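PDB 1JXN: anti-H(O) lectin I from Ulex europaeus, which binds carbohydrate as an L-fucose-specific legume lectin that carries calcium and manganese ions beside its sugar site. Local coordinates for residues 85-90 with 127-132; 107-112 with 121-126; 111-116 with 148-153. All coordinates share one frame; numbering follows the deposited sequence.

Interaction 1 of 3, residues 85-90 with 127-132. With CA (calcium ion), chain G; MN (manganese (II) ion), chain F; MFU (methyl alpha-L-fucopyranoside), chain E.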
loop_
_atom_site.group_PDB
_atom_site.type_symbol
_atom_site.label_atom_id
_atom_site.label_comp_id
_atom_site.label_asym_id
_atom_site.label_seq_id
_atom_site.Cartn_x
_atom_site.Cartn_y
_atom_site.Cartn_z
ATOM N N ALA A 85 -3.764 25.411 -24.517
ATOM C CA ALA A 85 -4.161 24.079 -24.057
ATOM C C ALA A 85 -4.601 24.030 -22.577
ATOM O O ALA A 85 -4.048 24.721 -21.719
ATOM C CB ALA A 85 -3.049 23.100 -24.317
ATOM N N THR A 86 -5.630 23.225 -22.311
ATOM C CA THR A 86 -6.204 23.038 -20.972
ATOM C C THR A 86 -5.978 21.578 -20.507
ATOM O O THR A 86 -5.649 20.714 -21.337
ATOM C CB THR A 86 -7.737 23.269 -21.032
ATOM O OG1 THR A 86 -8.381 22.214 -21.772
ATOM C CG2 THR A 86 -8.034 24.592 -21.681
ATOM N N ASP A 87 -6.046 21.279 -19.203
ATOM C CA ASP A 87 -6.326 22.184 -18.086
ATOM C C ASP A 87 -5.224 21.919 -17.073
ATOM O O ASP A 87 -4.998 22.734 -16.176
ATOM C CB ASP A 87 -7.626 21.824 -17.416
ATOM C CG ASP A 87 -8.795 22.424 -18.095
ATOM O OD1 ASP A 87 -9.397 21.745 -18.951
ATOM O OD2 ASP A 87 -9.128 23.585 -17.765
ATOM N N GLY A 88 -4.632 20.723 -17.157
ATOM C CA GLY A 88 -3.539 20.365 -16.272
ATOM C C GLY A 88 -3.689 19.082 -15.477
ATOM O O GLY A 88 -4.572 18.260 -15.744
ATOM N N LEU A 89 -2.829 18.927 -14.477
ATOM C CA LEU A 89 -2.840 17.745 -13.618
ATOM C C LEU A 89 -2.799 18.162 -12.157
ATOM O O LEU A 89 -2.705 19.350 -11.834
ATOM C CB LEU A 89 -1.661 16.822 -13.925
ATOM C CG LEU A 89 -0.276 17.409 -13.699
ATOM C CD1 LEU A 89 0.743 16.293 -13.545
ATOM C CD2 LEU A 89 0.085 18.328 -14.851
ATOM N N THR A 90 -2.802 17.173 -11.277
ATOM C CA THR A 90 -2.811 17.424 -9.849
ATOM C C THR A 90 -2.290 16.234 -9.053
ATOM O O THR A 90 -2.256 15.110 -9.559
ATOM C CB THR A 90 -4.264 17.647 -9.410
ATOM O OG1 THR A 90 -4.735 18.889 -9.949
ATOM C CG2 THR A 90 -4.394 17.653 -7.912
ATOM N N ASP A 127 -1.838 24.014 -13.113
ATOM C CA ASP A 127 -2.892 24.562 -13.960
ATOM C C ASP A 127 -2.347 25.181 -15.245
ATOM O O ASP A 127 -1.576 26.135 -15.201
ATOM C CB ASP A 127 -3.641 25.612 -13.149
ATOM C CG ASP A 127 -5.004 25.914 -13.695
ATOM O OD1 ASP A 127 -5.895 26.227 -12.883
ATOM O OD2 ASP A 127 -5.198 25.841 -14.924
ATOM N N THR A 128 -2.765 24.661 -16.393
ATOM C CA THR A 128 -2.281 25.182 -17.669
ATOM C C THR A 128 -3.130 26.279 -18.320
ATOM O O THR A 128 -2.686 26.896 -19.289
ATOM C CB THR A 128 -2.037 24.060 -18.688
ATOM O OG1 THR A 128 -3.273 23.406 -18.977
ATOM C CG2 THR A 128 -1.051 23.032 -18.147
ATOM N N ILE A 129 -4.353 26.502 -17.831
ATOM C CA ILE A 129 -5.205 27.563 -18.388
ATOM C C ILE A 129 -5.983 28.345 -17.311
ATOM O O ILE A 129 -6.846 27.803 -16.608
ATOM C CB ILE A 129 -6.150 27.049 -19.511
ATOM C CG1 ILE A 129 -6.461 28.185 -20.496
ATOM C CG2 ILE A 129 -7.442 26.492 -18.937
ATOM C CD1 ILE A 129 -5.286 28.615 -21.367
ATOM N N GLY A 130 -5.639 29.625 -17.174
ATOM C CA GLY A 130 -6.282 30.469 -16.178
ATOM C C GLY A 130 -7.244 31.479 -16.768
ATOM O O GLY A 130 -7.789 31.256 -17.858
ATOM N N SER A 131 -7.475 32.569 -16.031
ATOM C CA SER A 131 -8.370 33.663 -16.447
ATOM C C SER A 131 -7.871 34.293 -17.757
ATOM O O SER A 131 -6.659 34.418 -17.959
ATOM C CB SER A 131 -8.442 34.734 -15.357
ATOM O OG SER A 131 -9.736 35.299 -15.303
ATOM N N PRO A 132 -8.792 34.809 -18.604
ATOM C CA PRO A 132 -10.253 34.866 -18.456
ATOM C C PRO A 132 -11.030 33.605 -18.813
ATOM O O PRO A 132 -12.253 33.583 -18.642
ATOM C CB PRO A 132 -10.626 36.003 -19.390
ATOM C CG PRO A 132 -9.691 35.778 -20.534
ATOM C CD PRO A 132 -8.377 35.497 -19.843
HETATM CA CA CA G . -7.414 26.502 -14.523
HETATM MN MN MN F . -5.833 27.107 -10.784
HETATM C C1 MFU E . -14.390 26.388 -18.864
HETATM C C2 MFU E . -14.432 25.410 -17.666
HETATM C C3 MFU E . -13.975 24.026 -18.180
HETATM C C4 MFU E . -12.547 24.148 -18.763
HETATM C C5 MFU E . -12.545 25.156 -19.914
HETATM C C6 MFU E . -11.119 25.303 -20.504
HETATM O O1 MFU E . -15.366 25.941 -19.881
HETATM O O2 MFU E . -15.754 25.368 -17.111
HETATM O O3 MFU E . -14.002 23.088 -17.118
HETATM O O4 MFU E . -11.646 24.582 -17.748
HETATM O O5 MFU E . -13.026 26.437 -19.447
HETATM C CM MFU E . -16.814 25.961 -19.946
HETATM O O HOH W 1 -7.584 24.572 -15.653
HETATM O O HOH W 2 -5.245 28.206 -8.997
HETATM O O HOH W 3 -7.798 26.195 -10.339
HETATM O O HOH W 4 -8.843 25.610 -12.876
#
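The backbone oxygen O of D87 is gripped by two donors. T128 N reaches it at 3.0 Å, fairly straight (166°), and a calcium-bound water donates to it as well. That water also donates to D87 OD2 at 2.8 Å, linking the ion to the carboxylate oxygen that accepts from O4 of the methyl fucoside (2.7 Å from OD2), which would help to hold it in place. The peptide bond between T86 and D87 is cis, a hallmark of the legume lectin sugar site. Across from G88, D127 gives both carboxylate oxygens to calcium and shares OD1 with manganese. Its OD2 also takes I129 N at 3.1 Å, forming an Asx turn; I129 O is a further calcium ligand, and N134 and D137 complete the shell. Nearer the start of 85-90, T128 OG1, set between its own backbone N and carbonyl carbon (chi1 63°), donates to A85 O at 3.1 Å. Methyls I129 CG2 and T86 CG2 press tightly, 3.4 Å apart, and T86 CG2 also touches C6 of the sugar. G88 and D127 form an antiparallel non-hydrogen-bonded pair where strands 88-94 and 122-127 adjoin, while D87 and G88 make a classic beta bulge against S217 of strand 209-219.

Interaction 2 of 3, residues 107-112 with 121-126. Unlike the reference sequence in segment 107-112: N111 (reference Glu). With MN (manganese (II) ion), chain F.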
loop_
_atom_site.group_PDB
_atom_site.type_symbol
_atom_site.label_atom_id
_atom_site.label_comp_id
_atom_site.label_asym_id
_atom_site.label_seq_id
_atom_site.Cartn_x
_atom_site.Cartn_y
_atom_site.Cartn_z
ATOM N N PHE A 107 -10.402 19.709 -12.604
ATOM C CA PHE A 107 -9.484 18.573 -12.441
ATOM C C PHE A 107 -10.026 17.204 -12.011
ATOM O O PHE A 107 -9.258 16.254 -11.884
ATOM C CB PHE A 107 -8.357 18.968 -11.488
ATOM C CG PHE A 107 -7.563 20.154 -11.947
ATOM C CD1 PHE A 107 -7.673 21.379 -11.281
ATOM C CD2 PHE A 107 -6.690 20.045 -13.037
ATOM C CE1 PHE A 107 -6.925 22.476 -11.695
ATOM C CE2 PHE A 107 -5.938 21.132 -13.463
ATOM C CZ PHE A 107 -6.050 22.353 -12.794
ATOM N N GLY A 108 -11.337 17.103 -11.805
ATOM C CA GLY A 108 -11.949 15.859 -11.361
ATOM C C GLY A 108 -12.173 15.846 -9.853
ATOM O O GLY A 108 -12.951 15.039 -9.341
ATOM N N LEU A 109 -11.527 16.765 -9.140
ATOM C CA LEU A 109 -11.640 16.835 -7.686
ATOM C C LEU A 109 -12.852 17.581 -7.153
ATOM O O LEU A 109 -13.388 17.221 -6.110
ATOM C CB LEU A 109 -10.398 17.485 -7.102
ATOM C CG LEU A 109 -9.082 17.072 -7.731
ATOM C CD1 LEU A 109 -7.953 17.825 -7.063
ATOM C CD2 LEU A 109 -8.889 15.581 -7.596
ATOM N N PHE A 110 -13.266 18.627 -7.867
ATOM C CA PHE A 110 -14.386 19.479 -7.451
ATOM C C PHE A 110 -15.503 19.523 -8.485
ATOM O O PHE A 110 -15.236 19.467 -9.687
ATOM C CB PHE A 110 -13.865 20.898 -7.215
ATOM C CG PHE A 110 -12.518 20.947 -6.526
ATOM C CD1 PHE A 110 -12.426 20.875 -5.133
ATOM C CD2 PHE A 110 -11.342 21.079 -7.270
ATOM C CE1 PHE A 110 -11.183 20.933 -4.495
ATOM C CE2 PHE A 110 -10.098 21.140 -6.636
ATOM C CZ PHE A 110 -10.022 21.069 -5.248
ATOM N N ASN A 111 -16.750 19.653 -8.025
ATOM C CA ASN A 111 -17.900 19.698 -8.937
ATOM C C ASN A 111 -18.347 21.118 -9.353
ATOM O O ASN A 111 -19.235 21.277 -10.189
ATOM C CB ASN A 111 -19.076 18.813 -8.427
ATOM C CG ASN A 111 -19.499 19.113 -6.976
ATOM O OD1 ASN A 111 -18.991 20.041 -6.352
ATOM N ND2 ASN A 111 -20.464 18.335 -6.451
ATOM N N ASP A 112 -17.673 22.134 -8.804
ATOM C CA ASP A 112 -17.907 23.569 -9.100
ATOM C C ASP A 112 -16.946 24.478 -8.294
ATOM O O ASP A 112 -16.054 23.968 -7.608
ATOM C CB ASP A 112 -19.398 23.991 -8.962
ATOM C CG ASP A 112 -19.992 23.721 -7.573
ATOM O OD1 ASP A 112 -21.041 23.037 -7.504
ATOM O OD2 ASP A 112 -19.464 24.233 -6.564
ATOM N N THR A 121 -9.873 17.848 0.790
ATOM C CA THR A 121 -8.905 17.704 -0.287
ATOM C C THR A 121 -7.782 18.733 -0.210
ATOM O O THR A 121 -7.975 19.874 0.195
ATOM C CB THR A 121 -9.623 17.828 -1.672
ATOM O OG1 THR A 121 -10.617 16.806 -1.788
ATOM C CG2 THR A 121 -8.643 17.665 -2.839
ATOM N N VAL A 122 -6.584 18.283 -0.528
ATOM C CA VAL A 122 -5.429 19.143 -0.544
ATOM C C VAL A 122 -4.661 18.667 -1.757
ATOM O O VAL A 122 -4.133 17.546 -1.796
ATOM C CB VAL A 122 -4.588 19.016 0.714
ATOM C CG1 VAL A 122 -3.440 20.003 0.653
ATOM C CG2 VAL A 122 -5.445 19.256 1.939
ATOM N N ALA A 123 -4.660 19.508 -2.778
ATOM C CA ALA A 123 -4.013 19.178 -4.018
ATOM C C ALA A 123 -3.022 20.235 -4.433
ATOM O O ALA A 123 -3.198 21.413 -4.141
ATOM C CB ALA A 123 -5.066 19.002 -5.087
ATOM N N VAL A 124 -1.951 19.793 -5.071
ATOM C CA VAL A 124 -0.930 20.681 -5.594
ATOM C C VAL A 124 -1.189 20.661 -7.099
ATOM O O VAL A 124 -0.843 19.692 -7.781
ATOM C CB VAL A 124 0.497 20.158 -5.288
ATOM C CG1 VAL A 124 1.527 21.021 -5.968
ATOM C CG2 VAL A 124 0.743 20.144 -3.800
ATOM N N GLU A 125 -1.865 21.688 -7.602
ATOM C CA GLU A 125 -2.186 21.761 -9.017
ATOM C C GLU A 125 -1.115 22.381 -9.896
ATOM O O GLU A 125 -0.266 23.149 -9.447
ATOM C CB GLU A 125 -3.502 22.506 -9.232
ATOM C CG GLU A 125 -3.469 23.958 -8.791
ATOM C CD GLU A 125 -4.551 24.796 -9.421
ATOM O OE1 GLU A 125 -4.200 25.752 -10.132
ATOM O OE2 GLU A 125 -5.745 24.520 -9.210
ATOM N N PHE A 126 -1.146 21.969 -11.156
ATOM C CA PHE A 126 -0.261 22.448 -12.211
ATOM C C PHE A 126 -1.294 22.809 -13.270
ATOM O O PHE A 126 -1.650 21.989 -14.130
ATOM C CB PHE A 126 0.661 21.329 -12.688
ATOM C CG PHE A 126 1.503 20.749 -11.599
ATOM C CD1 PHE A 126 0.943 19.899 -10.650
ATOM C CD2 PHE A 126 2.833 21.102 -11.477
ATOM C CE1 PHE A 126 1.688 19.413 -9.593
ATOM C CE2 PHE A 126 3.596 20.623 -10.420
ATOM C CZ PHE A 126 3.016 19.776 -9.475
HETATM MN MN MN F . -5.833 27.107 -10.784
HETATM O O HOH W 5 -11.715 16.525 -4.152
HETATM O O HOH W 3 -7.798 26.195 -10.339
HETATM O O HOH W 2 -5.245 28.206 -8.997
#
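L109 and A123 make the close apolar part of this contact: L109 CD1 lies 3.7 Å from A123 CB, on the side of strand 122-127 that also carries E125, with T121 just before the strand pointing the same way. Equally snug is F107, whose CE1 comes to 3.4 Å from E125 OE2. Their side chains cross at about a right angle, with ring and carboxylate planes 71° apart. E125 gets there with its CG tucked between the backbone N and carbonyl carbon (chi1 63°) and an extended chain beyond, carrying the carboxylate out to the manganese. OE1 binds the metal directly, whereas OE2 accepts at 2.9 Å from a manganese-bound water.

The T121 end is looser and wetter. T121 CG2 stays 4.3 Å from L109 CD1 and a little farther from CZ of F110, a ring with L109 CB over one face, offset toward the rim. Here a water bridges the segments, donating to L109 O at 2.7 Å and to T121 OG1 at 2.6 Å; T121 OG1 is also hydrogen-bonded to Y119 O.

D127 and D137 also bind the manganese, and H142, a ligand in related lectins, lies beside E125. With D146 OD2 also close to E125 OE2, the acidic cluster is presumably balanced by the metal, and the direct and water-mediated grips on E125 should fix how its carboxylate is turned beside the F107 ring.

Interaction 3 of 3, residues 111-116 with 148-153. Unlike the reference sequence in segment 111-116: N111 (reference Glu), C115 (reference Asn). Unlike the reference sequence in segment 148-153: C149 (reference Arg).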
loop_
_atom_site.group_PDB
_atom_site.type_symbol
_atom_site.label_atom_id
_atom_site.label_comp_id
_atom_site.label_asym_id
_atom_site.label_seq_id
_atom_site.Cartn_x
_atom_site.Cartn_y
_atom_site.Cartn_z
ATOM N N ASN A 111 -16.750 19.653 -8.025
ATOM C CA ASN A 111 -17.900 19.698 -8.937
ATOM C C ASN A 111 -18.347 21.118 -9.353
ATOM O O ASN A 111 -19.235 21.277 -10.189
ATOM C CB ASN A 111 -19.076 18.813 -8.427
ATOM C CG ASN A 111 -19.499 19.113 -6.976
ATOM O OD1 ASN A 111 -18.991 20.041 -6.352
ATOM N ND2 ASN A 111 -20.464 18.335 -6.451
ATOM N N ASP A 112 -17.673 22.134 -8.804
ATOM C CA ASP A 112 -17.907 23.569 -9.100
ATOM C C ASP A 112 -16.946 24.478 -8.294
ATOM O O ASP A 112 -16.054 23.968 -7.608
ATOM C CB ASP A 112 -19.398 23.991 -8.962
ATOM C CG ASP A 112 -19.992 23.721 -7.573
ATOM O OD1 ASP A 112 -21.041 23.037 -7.504
ATOM O OD2 ASP A 112 -19.464 24.233 -6.564
ATOM N N THR A 113 -17.075 25.802 -8.427
ATOM C CA THR A 113 -16.178 26.748 -7.737
ATOM C C THR A 113 -16.444 26.979 -6.244
ATOM O O THR A 113 -15.586 27.513 -5.539
ATOM C CB THR A 113 -16.070 28.118 -8.483
ATOM O OG1 THR A 113 -15.582 27.910 -9.815
ATOM C CG2 THR A 113 -15.071 29.017 -7.810
ATOM N N LYS A 114 -17.603 26.555 -5.748
ATOM C CA LYS A 114 -17.905 26.722 -4.327
ATOM C C LYS A 114 -16.932 25.928 -3.469
ATOM O O LYS A 114 -16.631 24.770 -3.763
ATOM C CB LYS A 114 -19.340 26.309 -4.018
ATOM C CG LYS A 114 -20.340 27.423 -4.254
ATOM C CD LYS A 114 -21.762 27.009 -3.919
ATOM C CE LYS A 114 -22.662 28.222 -3.904
ATOM N NZ LYS A 114 -23.906 27.972 -4.679
ATOM N N CYS A 115 -16.385 26.580 -2.451
ATOM C CA CYS A 115 -15.442 25.918 -1.560
ATOM C C CYS A 115 -16.242 25.254 -0.471
ATOM O O CYS A 115 -17.173 25.845 0.094
ATOM C CB CYS A 115 -14.464 26.907 -0.947
ATOM S SG CYS A 115 -13.724 28.037 -2.160
ATOM N N ASP A 116 -15.877 24.016 -0.182
ATOM C CA ASP A 116 -16.574 23.255 0.828
ATOM C C ASP A 116 -15.566 22.456 1.634
ATOM O O ASP A 116 -14.694 21.789 1.076
ATOM C CB ASP A 116 -17.586 22.324 0.164
ATOM C CG ASP A 116 -18.819 22.115 1.001
ATOM O OD1 ASP A 116 -19.924 22.244 0.440
ATOM O OD2 ASP A 116 -18.693 21.828 2.213
ATOM N N ASN A 148 -9.732 22.418 -0.315
ATOM C CA ASN A 148 -11.195 22.349 -0.326
ATOM C C ASN A 148 -11.823 23.271 -1.351
ATOM O O ASN A 148 -12.981 23.655 -1.214
ATOM C CB ASN A 148 -11.761 22.658 1.064
ATOM C CG ASN A 148 -11.441 21.586 2.068
ATOM O OD1 ASN A 148 -11.378 20.409 1.729
ATOM N ND2 ASN A 148 -11.209 21.989 3.311
ATOM N N CYS A 149 -11.070 23.600 -2.396
ATOM C CA CYS A 149 -11.571 24.492 -3.426
ATOM C C CYS A 149 -10.716 24.531 -4.679
ATOM O O CYS A 149 -9.488 24.422 -4.600
ATOM C CB CYS A 149 -11.667 25.913 -2.884
ATOM S SG CYS A 149 -13.029 26.832 -3.648
ATOM N N VAL A 150 -11.365 24.762 -5.824
ATOM C CA VAL A 150 -10.667 24.841 -7.113
ATOM C C VAL A 150 -9.835 26.119 -7.243
ATOM O O VAL A 150 -8.981 26.240 -8.135
ATOM C CB VAL A 150 -11.633 24.751 -8.300
ATOM C CG1 VAL A 150 -12.445 26.034 -8.434
ATOM C CG2 VAL A 150 -10.860 24.435 -9.555
ATOM N N LYS A 151 -10.109 27.064 -6.339
ATOM C CA LYS A 151 -9.409 28.346 -6.261
ATOM C C LYS A 151 -8.274 28.160 -5.241
ATOM O O LYS A 151 -8.541 27.823 -4.083
ATOM C CB LYS A 151 -10.382 29.411 -5.746
ATOM C CG LYS A 151 -10.133 30.823 -6.252
ATOM C CD LYS A 151 -11.239 31.770 -5.813
ATOM C CE LYS A 151 -12.631 31.285 -6.248
ATOM N NZ LYS A 151 -13.174 30.118 -5.445
ATOM N N SER A 152 -7.028 28.368 -5.663
ATOM C CA SER A 152 -5.868 28.210 -4.779
ATOM C C SER A 152 -5.766 29.170 -3.574
ATOM O O SER A 152 -6.390 30.245 -3.549
ATOM C CB SER A 152 -4.587 28.314 -5.587
ATOM O OG SER A 152 -4.601 27.422 -6.678
ATOM N N ILE A 153 -4.998 28.752 -2.562
ATOM C CA ILE A 153 -4.767 29.570 -1.367
ATOM C C ILE A 153 -3.637 30.527 -1.764
ATOM O O ILE A 153 -3.706 31.737 -1.518
ATOM C CB ILE A 153 -4.362 28.711 -0.109
ATOM C CG1 ILE A 153 -4.272 29.598 1.134
ATOM C CG2 ILE A 153 -3.033 28.015 -0.306
ATOM C CD1 ILE A 153 -5.596 30.064 1.636
#
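A disulfide between C115 and C149 staples together two loops of the legume lectin beta sandwich, one before strand 122-127 and one after strand 142-147. Covalently, SG of C115 meets SG of C149 at 2.0 Å with a left-handed twist of -68° about the S-S bond. C115 carries its sulfur beside the backbone N and anti to the carbonyl carbon (chi1 -48°), which turns SG toward C149. Both cysteines depart from the reference sequence, where position 115 is a glycosylated asparagine.

Among the polar contacts, D116 N donates to N148 O at 3.1 Å, and C115 CA leans on the same oxygen in a C-H...O contact. N148 CB packs against D116 O, while its OD1 accepts from T121 N.

By packing, V150 CG1 sits 3.9 Å from T113 CA, and the V150 side chain also touches F110 and W136. K151, bent at its last two torsions, crosses T113 at about a right angle, bringing NZ to 3.2 Å from T113 CG2, while T113 OG1 is hydrogen-bonded to Y106 OH. An Asx turn shapes the first loop: D112 OD2 uses its anti lone pair to accept from K114 N at 3.1 Å.

Overall arrangement
Interactions 1 and 2 each reach the seven-stranded sheet through the neighbouring strands 88-94 and 122-127, with centres 12 Å apart. They meet at the manganese and its two waters, L89 O probably accepts a hydrogen bond from F126 N, and F107 packs against the D87-G88 backbone. Along the chain, interaction 2 nests inside the loop closed by interaction 1. Interaction 3 begins in the same 107-116 region, sharing N111 and D112 with interaction 2; their centres are 8 Å apart, and the F110 ring packs against C149 and V150. It alternates with interaction 1 in sequence, 15 Å away between centres. The set thus runs from fucose and calcium past manganese to the disulfide-linked loops.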